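Local coordinates for protein PrimPol AEP domain (PP-N190) (PDB 6ZP9) that probably synthesises primers and extends DNA as the archaeo-eukaryotic primase (AEP) domain of the primase-polymerase of cyanophage S-2L, whose genome carries 2-aminoadenine instead of adenine, at residues D29-A37 / A48-V58; D96-W104 / Q115-H125. One frame throughout, in Å; residues are numbered along the deposited sequence.

Interaction 1 (D29-A37 / A48-V58); sequences DIATTRYRA and AWTTPLTGATV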
loop_
_atom_site.group_PDB
_atom_site.type_symbol
_atom_site.label_atom_id
_atom_site.label_comp_id
_atom_site.label_asym_id
_atom_site.label_seq_id
_atom_site.Cartn_x
_atom_site.Cartn_y
_atom_site.Cartn_z
ATOM N N ASP A 29 -12.445 3.924 4.417
ATOM C CA ASP A 29 -13.160 4.827 5.308
ATOM C C ASP A 29 -12.160 5.293 6.353
ATOM O O ASP A 29 -11.594 4.465 7.070
ATOM C CB ASP A 29 -14.345 4.090 5.945
ATOM C CG ASP A 29 -15.183 4.962 6.872
ATOM O OD1 ASP A 29 -14.762 6.081 7.236
ATOM O OD2 ASP A 29 -16.291 4.508 7.245
ATOM N N ILE A 30 -11.933 6.607 6.436
ATOM C CA ILE A 30 -10.913 7.072 7.371
ATOM C C ILE A 30 -11.237 6.632 8.799
ATOM O O ILE A 30 -10.331 6.324 9.576
ATOM C CB ILE A 30 -10.720 8.598 7.285
ATOM C CG1 ILE A 30 -9.494 8.984 8.117
ATOM C CG2 ILE A 30 -11.968 9.344 7.789
ATOM C CD1 ILE A 30 -8.978 10.367 7.871
ATOM N N ALA A 31 -12.523 6.548 9.151
ATOM C CA ALA A 31 -12.922 6.168 10.505
ATOM C C ALA A 31 -12.477 4.762 10.894
ATOM O O ALA A 31 -12.381 4.466 12.090
ATOM C CB ALA A 31 -14.443 6.267 10.656
ATOM N N THR A 32 -12.236 3.879 9.927
ATOM C CA THR A 32 -11.839 2.510 10.232
ATOM C C THR A 32 -10.438 2.189 9.721
ATOM O O THR A 32 -10.028 1.020 9.757
ATOM C CB THR A 32 -12.847 1.512 9.655
ATOM O OG1 THR A 32 -12.953 1.711 8.246
ATOM C CG2 THR A 32 -14.231 1.710 10.274
ATOM N N THR A 33 -9.691 3.188 9.256
ATOM C CA THR A 33 -8.368 2.947 8.698
ATOM C C THR A 33 -7.330 2.855 9.813
ATOM O O THR A 33 -7.324 3.664 10.746
ATOM C CB THR A 33 -8.006 4.054 7.703
ATOM O OG1 THR A 33 -8.880 3.971 6.570
ATOM C CG2 THR A 33 -6.562 3.921 7.222
ATOM N N ARG A 34 -6.456 1.858 9.714
ATOM C CA ARG A 34 -5.439 1.601 10.720
ATOM C C ARG A 34 -4.100 2.175 10.273
ATOM O O ARG A 34 -3.647 1.922 9.151
ATOM C CB ARG A 34 -5.315 0.099 10.986
ATOM C CG ARG A 34 -6.592 -0.532 11.505
ATOM C CD ARG A 34 -6.988 0.078 12.839
ATOM N NE ARG A 34 -5.998 -0.209 13.874
ATOM C CZ ARG A 34 -6.100 0.213 15.126
ATOM N NH1 ARG A 34 -7.145 0.940 15.491
ATOM N NH2 ARG A 34 -5.163 -0.094 16.010
ATOM N N TYR A 35 -3.480 2.948 11.157
ATOM C CA TYR A 35 -2.181 3.561 10.941
ATOM C C TYR A 35 -1.110 2.759 11.668
ATOM O O TYR A 35 -1.332 2.276 12.784
ATOM C CB TYR A 35 -2.206 4.998 11.459
ATOM C CG TYR A 35 -0.938 5.801 11.322
ATOM C CD1 TYR A 35 -0.396 6.086 10.070
ATOM C CD2 TYR A 35 -0.303 6.332 12.451
ATOM C CE1 TYR A 35 0.761 6.850 9.942
ATOM C CE2 TYR A 35 0.856 7.097 12.332
ATOM C CZ TYR A 35 1.380 7.356 11.077
ATOM O OH TYR A 35 2.523 8.122 10.938
ATOM N N ARG A 36 0.046 2.599 11.029
ATOM C CA ARG A 36 1.206 1.997 11.679
ATOM C C ARG A 36 2.387 2.927 11.475
ATOM O O ARG A 36 2.727 3.263 10.338
ATOM C CB ARG A 36 1.520 0.594 11.135
ATOM C CG ARG A 36 2.498 -0.181 12.028
ATOM C CD ARG A 36 2.584 -1.673 11.702
ATOM N NE ARG A 36 3.910 -2.219 11.995
ATOM C CZ ARG A 36 4.211 -2.998 13.033
ATOM N NH1 ARG A 36 5.461 -3.416 13.198
ATOM N NH2 ARG A 36 3.274 -3.364 13.898
ATOM N N ALA A 37 2.988 3.376 12.567
ATOM C CA ALA A 37 4.199 4.182 12.513
ATOM C C ALA A 37 5.371 3.271 12.869
ATOM O O ALA A 37 5.368 2.639 13.932
ATOM C CB ALA A 37 4.103 5.372 13.471
ATOM N N ALA A 48 6.740 -0.011 17.239
ATOM C CA ALA A 48 5.832 0.587 16.268
ATOM C C ALA A 48 4.547 1.052 16.949
ATOM O O ALA A 48 4.103 0.473 17.942
ATOM C CB ALA A 48 5.492 -0.413 15.160
ATOM N N TRP A 49 3.949 2.116 16.412
ATOM C CA TRP A 49 2.623 2.547 16.848
ATOM C C TRP A 49 1.569 1.861 15.997
ATOM O O TRP A 49 1.704 1.791 14.775
ATOM C CB TRP A 49 2.428 4.053 16.700
ATOM C CG TRP A 49 3.391 4.937 17.401
ATOM C CD1 TRP A 49 4.520 4.578 18.083
ATOM C CD2 TRP A 49 3.309 6.360 17.480
ATOM N NE1 TRP A 49 5.145 5.697 18.589
ATOM C CE2 TRP A 49 4.418 6.804 18.228
ATOM C CE3 TRP A 49 2.395 7.305 16.993
ATOM C CZ2 TRP A 49 4.640 8.152 18.499
ATOM C CZ3 TRP A 49 2.621 8.645 17.257
ATOM C CH2 TRP A 49 3.733 9.055 18.006
ATOM N N THR A 50 0.512 1.382 16.639
ATOM C CA THR A 50 -0.634 0.817 15.936
ATOM C C THR A 50 -1.867 1.523 16.479
ATOM O O THR A 50 -2.213 1.372 17.657
ATOM C CB THR A 50 -0.725 -0.689 16.129
ATOM O OG1 THR A 50 -0.648 -0.976 17.523
ATOM C CG2 THR A 50 0.425 -1.379 15.438
ATOM N N THR A 51 -2.544 2.286 15.634
ATOM C CA THR A 51 -3.496 3.260 16.140
ATOM C C THR A 51 -4.436 3.660 15.007
ATOM O O THR A 51 -4.120 3.441 13.832
ATOM C CB THR A 51 -2.752 4.479 16.701
ATOM O OG1 THR A 51 -3.645 5.297 17.459
ATOM C CG2 THR A 51 -2.132 5.286 15.578
ATOM N N PRO A 52 -5.611 4.210 15.324
ATOM C CA PRO A 52 -6.451 4.788 14.269
ATOM C C PRO A 52 -5.727 5.914 13.541
ATOM O O PRO A 52 -4.912 6.645 14.114
ATOM C CB PRO A 52 -7.671 5.312 15.034
ATOM C CG PRO A 52 -7.738 4.444 16.277
ATOM C CD PRO A 52 -6.308 4.162 16.629
ATOM N N LEU A 53 -6.020 6.044 12.251
ATOM C CA LEU A 53 -5.433 7.112 11.445
ATOM C C LEU A 53 -6.141 8.428 11.758
ATOM O O LEU A 53 -7.335 8.572 11.486
ATOM C CB LEU A 53 -5.534 6.787 9.958
ATOM C CG LEU A 53 -5.033 7.873 9.007
ATOM C CD1 LEU A 53 -3.529 7.976 9.082
ATOM C CD2 LEU A 53 -5.486 7.600 7.572
ATOM N N THR A 54 -5.418 9.375 12.355
ATOM C CA THR A 54 -5.914 10.725 12.589
ATOM C C THR A 54 -4.804 11.710 12.262
ATOM O O THR A 54 -3.618 11.374 12.290
ATOM C CB THR A 54 -6.393 10.948 14.041
ATOM O OG1 THR A 54 -5.268 11.073 14.920
ATOM C CG2 THR A 54 -7.285 9.798 14.513
ATOM N N GLY A 55 -5.201 12.944 11.946
ATOM C CA GLY A 55 -4.211 13.952 11.607
ATOM C C GLY A 55 -3.278 14.253 12.760
ATOM O O GLY A 55 -2.075 14.420 12.568
ATOM N N ALA A 56 -3.818 14.311 13.980
ATOM C CA ALA A 56 -2.983 14.624 15.138
ATOM C C ALA A 56 -1.959 13.523 15.393
ATOM O O ALA A 56 -0.817 13.800 15.784
ATOM C CB ALA A 56 -3.860 14.840 16.373
ATOM N N THR A 57 -2.347 12.266 15.166
ATOM C CA THR A 57 -1.423 11.163 15.405
ATOM C C THR A 57 -0.344 11.104 14.335
ATOM O O THR A 57 0.836 10.905 14.647
ATOM C CB THR A 57 -2.193 9.850 15.473
ATOM O OG1 THR A 57 -3.146 9.926 16.538
ATOM C CG2 THR A 57 -1.249 8.703 15.731
ATOM N N VAL A 58 -0.717 11.290 13.067
ATOM C CA VAL A 58 0.300 11.351 12.023
ATOM C C VAL A 58 1.237 12.528 12.262
ATOM O O VAL A 58 2.462 12.400 12.137
ATOM C CB VAL A 58 -0.348 11.414 10.627
ATOM C CG1 VAL A 58 0.729 11.529 9.557
ATOM C CG2 VAL A 58 -1.201 10.185 10.396
HETATM O O HOH W 1 -9.425 6.737 12.087
HETATM O O HOH W 2 -4.723 0.023 19.016
#

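Interaction 2 (D96-W104 / Q115-H125); sequences DLAWQVGAW and QLRTGGKSIHH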
loop_
_atom_site.group_PDB
_atom_site.type_symbol
_atom_site.label_atom_id
_atom_site.label_comp_id
_atom_site.label_asym_id
_atom_site.label_seq_id
_atom_site.Cartn_x
_atom_site.Cartn_y
_atom_site.Cartn_z
ATOM N N ASP A 96 16.019 -0.439 -11.447
ATOM C CA ASP A 96 15.942 0.963 -11.822
ATOM C C ASP A 96 14.523 1.490 -11.628
ATOM O O ASP A 96 13.553 0.848 -12.033
ATOM C CB ASP A 96 16.382 1.105 -13.277
ATOM C CG ASP A 96 16.259 2.518 -13.783
ATOM O OD1 ASP A 96 17.053 3.371 -13.329
ATOM O OD2 ASP A 96 15.365 2.777 -14.624
ATOM N N LEU A 97 14.401 2.649 -10.972
ATOM C CA LEU A 97 13.076 3.158 -10.601
ATOM C C LEU A 97 12.213 3.417 -11.832
ATOM O O LEU A 97 11.034 3.044 -11.866
ATOM C CB LEU A 97 13.206 4.437 -9.772
ATOM C CG LEU A 97 13.090 4.363 -8.246
ATOM C CD1 LEU A 97 12.876 5.765 -7.691
ATOM C CD2 LEU A 97 11.971 3.451 -7.801
ATOM N N ALA A 98 12.786 4.059 -12.856
ATOM C CA ALA A 98 12.039 4.302 -14.087
ATOM C C ALA A 98 11.564 2.998 -14.712
ATOM O O ALA A 98 10.442 2.921 -15.229
ATOM C CB ALA A 98 12.901 5.084 -15.075
ATOM N N TRP A 99 12.408 1.962 -14.689
ATOM C CA TRP A 99 11.972 0.665 -15.189
ATOM C C TRP A 99 10.796 0.140 -14.370
ATOM O O TRP A 99 9.836 -0.411 -14.928
ATOM C CB TRP A 99 13.140 -0.327 -15.168
ATOM C CG TRP A 99 12.700 -1.736 -15.370
ATOM C CD1 TRP A 99 12.462 -2.359 -16.561
ATOM C CD2 TRP A 99 12.428 -2.702 -14.351
ATOM N NE1 TRP A 99 12.056 -3.654 -16.345
ATOM C CE2 TRP A 99 12.027 -3.889 -14.997
ATOM C CE3 TRP A 99 12.473 -2.675 -12.952
ATOM C CZ2 TRP A 99 11.678 -5.037 -14.295
ATOM C CZ3 TRP A 99 12.127 -3.814 -12.260
ATOM C CH2 TRP A 99 11.733 -4.981 -12.932
ATOM N N GLN A 100 10.841 0.337 -13.046
ATOM C CA GLN A 100 9.792 -0.185 -12.168
ATOM C C GLN A 100 8.427 0.389 -12.516
ATOM O O GLN A 100 7.408 -0.304 -12.401
ATOM C CB GLN A 100 10.121 0.130 -10.716
ATOM C CG GLN A 100 11.275 -0.668 -10.153
ATOM C CD GLN A 100 11.386 -0.503 -8.666
ATOM O OE1 GLN A 100 10.383 -0.511 -7.946
ATOM N NE2 GLN A 100 12.606 -0.330 -8.188
ATOM N N VAL A 101 8.384 1.651 -12.951
ATOM C CA VAL A 101 7.105 2.304 -13.198
ATOM C C VAL A 101 6.329 1.573 -14.284
ATOM O O VAL A 101 5.111 1.390 -14.177
ATOM C CB VAL A 101 7.321 3.783 -13.555
ATOM C CG1 VAL A 101 6.014 4.407 -14.010
ATOM C CG2 VAL A 101 7.901 4.531 -12.360
ATOM N N GLY A 102 7.014 1.130 -15.337
ATOM C CA GLY A 102 6.310 0.533 -16.453
ATOM C C GLY A 102 6.405 -0.978 -16.579
ATOM O O GLY A 102 5.764 -1.561 -17.461
ATOM N N ALA A 103 7.173 -1.632 -15.704
ATOM C CA ALA A 103 7.493 -3.047 -15.894
ATOM C C ALA A 103 6.295 -3.985 -15.749
ATOM O O ALA A 103 6.411 -5.165 -16.114
ATOM C CB ALA A 103 8.593 -3.475 -14.916
ATOM N N TRP A 104 5.166 -3.513 -15.211
ATOM C CA TRP A 104 3.979 -4.366 -15.133
ATOM C C TRP A 104 3.518 -4.786 -16.523
ATOM O O TRP A 104 2.929 -5.861 -16.688
ATOM C CB TRP A 104 2.846 -3.634 -14.400
ATOM C CG TRP A 104 2.594 -2.286 -15.003
ATOM C CD1 TRP A 104 3.156 -1.088 -14.622
ATOM C CD2 TRP A 104 1.765 -1.998 -16.131
ATOM N NE1 TRP A 104 2.711 -0.076 -15.441
ATOM C CE2 TRP A 104 1.861 -0.607 -16.379
ATOM C CE3 TRP A 104 0.938 -2.776 -16.950
ATOM C CZ2 TRP A 104 1.166 0.019 -17.420
ATOM C CZ3 TRP A 104 0.259 -2.158 -17.983
ATOM C CH2 TRP A 104 0.372 -0.768 -18.208
ATOM N N GLN A 115 -0.334 4.219 -8.847
ATOM C CA GLN A 115 1.003 3.879 -8.397
ATOM C C GLN A 115 1.419 4.870 -7.324
ATOM O O GLN A 115 0.801 5.921 -7.146
ATOM C CB GLN A 115 2.002 3.866 -9.572
ATOM C CG GLN A 115 1.613 2.850 -10.641
ATOM C CD GLN A 115 2.552 2.831 -11.817
ATOM O OE1 GLN A 115 2.588 3.781 -12.609
ATOM N NE2 GLN A 115 3.304 1.738 -11.965
ATOM N N LEU A 116 2.464 4.512 -6.587
ATOM C CA LEU A 116 2.907 5.332 -5.473
ATOM C C LEU A 116 4.426 5.393 -5.458
ATOM O O LEU A 116 5.096 4.353 -5.498
ATOM C CB LEU A 116 2.383 4.787 -4.142
ATOM C CG LEU A 116 2.626 5.725 -2.956
ATOM C CD1 LEU A 116 1.381 5.824 -2.097
ATOM C CD2 LEU A 116 3.799 5.218 -2.140
ATOM N N ARG A 117 4.941 6.606 -5.411
ATOM C CA ARG A 117 6.371 6.826 -5.241
ATOM C C ARG A 117 6.641 6.964 -3.750
ATOM O O ARG A 117 6.077 7.844 -3.104
ATOM C CB ARG A 117 6.799 8.104 -6.018
ATOM C CG ARG A 117 8.273 8.228 -6.368
ATOM C CD ARG A 117 8.469 8.520 -7.861
ATOM N NE ARG A 117 7.482 9.469 -8.367
ATOM C CZ ARG A 117 7.029 9.510 -9.622
ATOM N NH1 ARG A 117 6.116 10.416 -9.965
ATOM N NH2 ARG A 117 7.488 8.661 -10.537
ATOM N N THR A 118 7.471 6.121 -3.187
ATOM C CA THR A 118 7.651 6.102 -1.739
ATOM C C THR A 118 8.721 7.056 -1.245
ATOM O O THR A 118 8.691 7.436 -0.071
ATOM C CB THR A 118 8.037 4.705 -1.252
ATOM O OG1 THR A 118 9.327 4.368 -1.782
ATOM C CG2 THR A 118 7.006 3.671 -1.689
ATOM N N GLY A 119 9.676 7.422 -2.096
ATOM C CA GLY A 119 10.901 8.029 -1.632
ATOM C C GLY A 119 12.041 7.049 -1.430
ATOM O O GLY A 119 13.200 7.477 -1.332
ATOM N N GLY A 120 11.755 5.758 -1.371
ATOM C CA GLY A 120 12.758 4.730 -1.246
ATOM C C GLY A 120 13.029 4.026 -2.560
ATOM O O GLY A 120 12.891 4.598 -3.647
ATOM N N LYS A 121 13.351 2.715 -2.447
ATOM C CA LYS A 121 13.887 1.982 -3.583
ATOM C C LYS A 121 12.818 1.348 -4.465
ATOM O O LYS A 121 13.171 0.759 -5.491
ATOM C CB LYS A 121 14.842 0.886 -3.097
ATOM C CG LYS A 121 14.165 -0.173 -2.238
ATOM C CD LYS A 121 15.135 -1.276 -1.841
ATOM C CE LYS A 121 14.506 -2.219 -0.829
ATOM N NZ LYS A 121 13.929 -3.429 -1.472
ATOM N N SER A 122 11.533 1.451 -4.120
ATOM C CA SER A 122 10.500 0.710 -4.828
ATOM C C SER A 122 9.308 1.599 -5.161
ATOM O O SER A 122 8.933 2.480 -4.385
ATOM C CB SER A 122 9.962 -0.459 -3.958
ATOM O OG SER A 122 10.990 -1.400 -3.702
ATOM N N ILE A 123 8.754 1.377 -6.337
ATOM C CA ILE A 123 7.430 1.858 -6.710
ATOM C C ILE A 123 6.402 0.874 -6.170
ATOM O O ILE A 123 6.626 -0.349 -6.180
ATOM C CB ILE A 123 7.322 1.989 -8.243
ATOM C CG1 ILE A 123 8.389 2.949 -8.794
ATOM C CG2 ILE A 123 5.886 2.357 -8.681
ATOM C CD1 ILE A 123 8.275 4.397 -8.312
ATOM N N HIS A 124 5.271 1.387 -5.694
ATOM C CA HIS A 124 4.156 0.551 -5.267
ATOM C C HIS A 124 3.055 0.588 -6.322
ATOM O O HIS A 124 2.692 1.664 -6.810
ATOM C CB HIS A 124 3.621 1.017 -3.913
ATOM C CG HIS A 124 4.556 0.743 -2.773
ATOM N ND1 HIS A 124 4.233 1.003 -1.458
ATOM C CD2 HIS A 124 5.809 0.232 -2.758
ATOM C CE1 HIS A 124 5.242 0.654 -0.681
ATOM N NE2 HIS A 124 6.212 0.184 -1.445
ATOM N N HIS A 125 2.541 -0.587 -6.682
ATOM C CA HIS A 125 1.507 -0.730 -7.700
ATOM C C HIS A 125 0.235 -1.252 -7.052
ATOM O O HIS A 125 0.285 -2.213 -6.283
ATOM C CB HIS A 125 1.950 -1.697 -8.803
ATOM C CG HIS A 125 3.354 -1.476 -9.261
ATOM N ND1 HIS A 125 3.666 -0.682 -10.343
ATOM C CD2 HIS A 125 4.532 -1.941 -8.781
ATOM C CE1 HIS A 125 4.977 -0.663 -10.508
ATOM N NE2 HIS A 125 5.526 -1.419 -9.574
HETATM O O HOH W 3 7.957 -1.880 -7.881
HETATM O O HOH W 4 2.678 2.940 -15.269
#

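Interaction 1 (D29-A37 / A48-V58)
Tyr-35 faces Thr-51, and Ala-37 faces Trp-49, as hydrogen-bonded pairs of the antiparallel beta hairpin formed by strands 34-38 and 49-52; the latter is an edge strand of its sheet. Among the backbone bonds, Tyr-35 N reaches Thr-51 O at 2.8 Å. Past the strand, Leu-53 N still finds Thr-33 O at 3.1 Å, just before the chain enters helix 55-64.

The apolar packing centres on Tyr-35. A chi1 of 180° swings the ring away from its own backbone N and against the first turn of that helix. Val-58 CG2 makes a CH-pi contact over one face, 4.0 Å from the centroid of the Tyr-35 ring, and Thr-51 CG2 lies at the ring edge. Leu-53 crosses at about a right angle, its CD1 3.8 Å from Tyr-35 CD1. The hydroxyl bonds to Ser-68 on the adjoining strand.

Two guanidinium groups lie flat on their neighbours. Ala-48 CB sits over the centre of the Arg-36 group, 3.6 Å from Arg-36 CZ. The chain of Arg-34, bent at chi2 and chi3, lays its group over the Thr-51 carbonyl carbon and salt-bridges Asp-77. A water accepts from Arg-34 NH2 at 3.0 Å and donates to Thr-50 O at 3.2 Å.

Interaction 2 (D96-W104 / Q115-H125)
Gln-100 reaches from helix 97-102 to the backbone of Lys-121 and Ile-123 because its CG stands opposite the carbonyl carbon (chi1 -71°) and the chain runs on extended. Gln-115 answers from strand 114-117 with a similar first torsion (chi1 -60°), bringing its amide up to the helix at Val-101.

The Gln-100 amide spans the backbone from Lys-121 to Ile-123 like a splint. Its OE1 takes the Ile-123 N-H at 3.0 Å, met from above the carbonyl plane, while Gln-100 NE2 gives a hydrogen to Lys-121 O at 3.0 Å and also bonds Gly-95 O. A water donates to Gln-100 OE1 and Ile-123 O and also lies within hydrogen-bonding distance of His-125 NE2.

Gln-115 NE2 reaches Val-101 O at 2.9 Å, nearly straight (176°) and on a lone pair. The same nitrogen donates to His-125 ND1 at 2.9 Å. The histidine is turned edge-on to the helix: Gln-100 O lies in its ring plane, 3.1 Å from His-125 CE1. Trp-104 crosses Gln-115 at about a right angle.

Between the two amides Ile-123 forms the apolar part: its CG1 is 3.8 Å from Leu-97 CD2 and 3.9 Å from Val-101 CG2, and Phe-179 of strand 177-179 packs on it too.

Ser-122 to His-124 match the S-x-H motif of AEP primases, whose histidine probably contacts the nucleotide as in relatives. His-124 CB turns away from helix 97-102 while those of Ile-123 and His-125 turn toward it, so the contact backs the strand carrying the motif.

With Asn-180 also bonding Gln-115 OE1, both buried amides have partners on nitrogen and oxygen, leaving little doubt which end is which; the bond accepted by His-125 ND1 suggests that this nitrogen is unprotonated.

How the interactions relate
Interactions 1 and 2 lie on opposite sides of the chain's centre, with centres about 25 Å apart and nearest atoms about 12 Å apart, so they do not touch. They follow one another along the chain and belong to two different four-stranded antiparallel sheets: 29-37 with 48-58 forms the outer hairpin of the first, while 96-104 with 115-125 lays a helix against the second. The sheets meet near His-124, whose side chain touches Met-162 and Arg-163 on the edge strand of the first. This makes interaction 2 the one nearer the probable nucleotide site suggested by the S-x-H motif; interaction 1 forms the edge of the first sheet opposite strand 161-163.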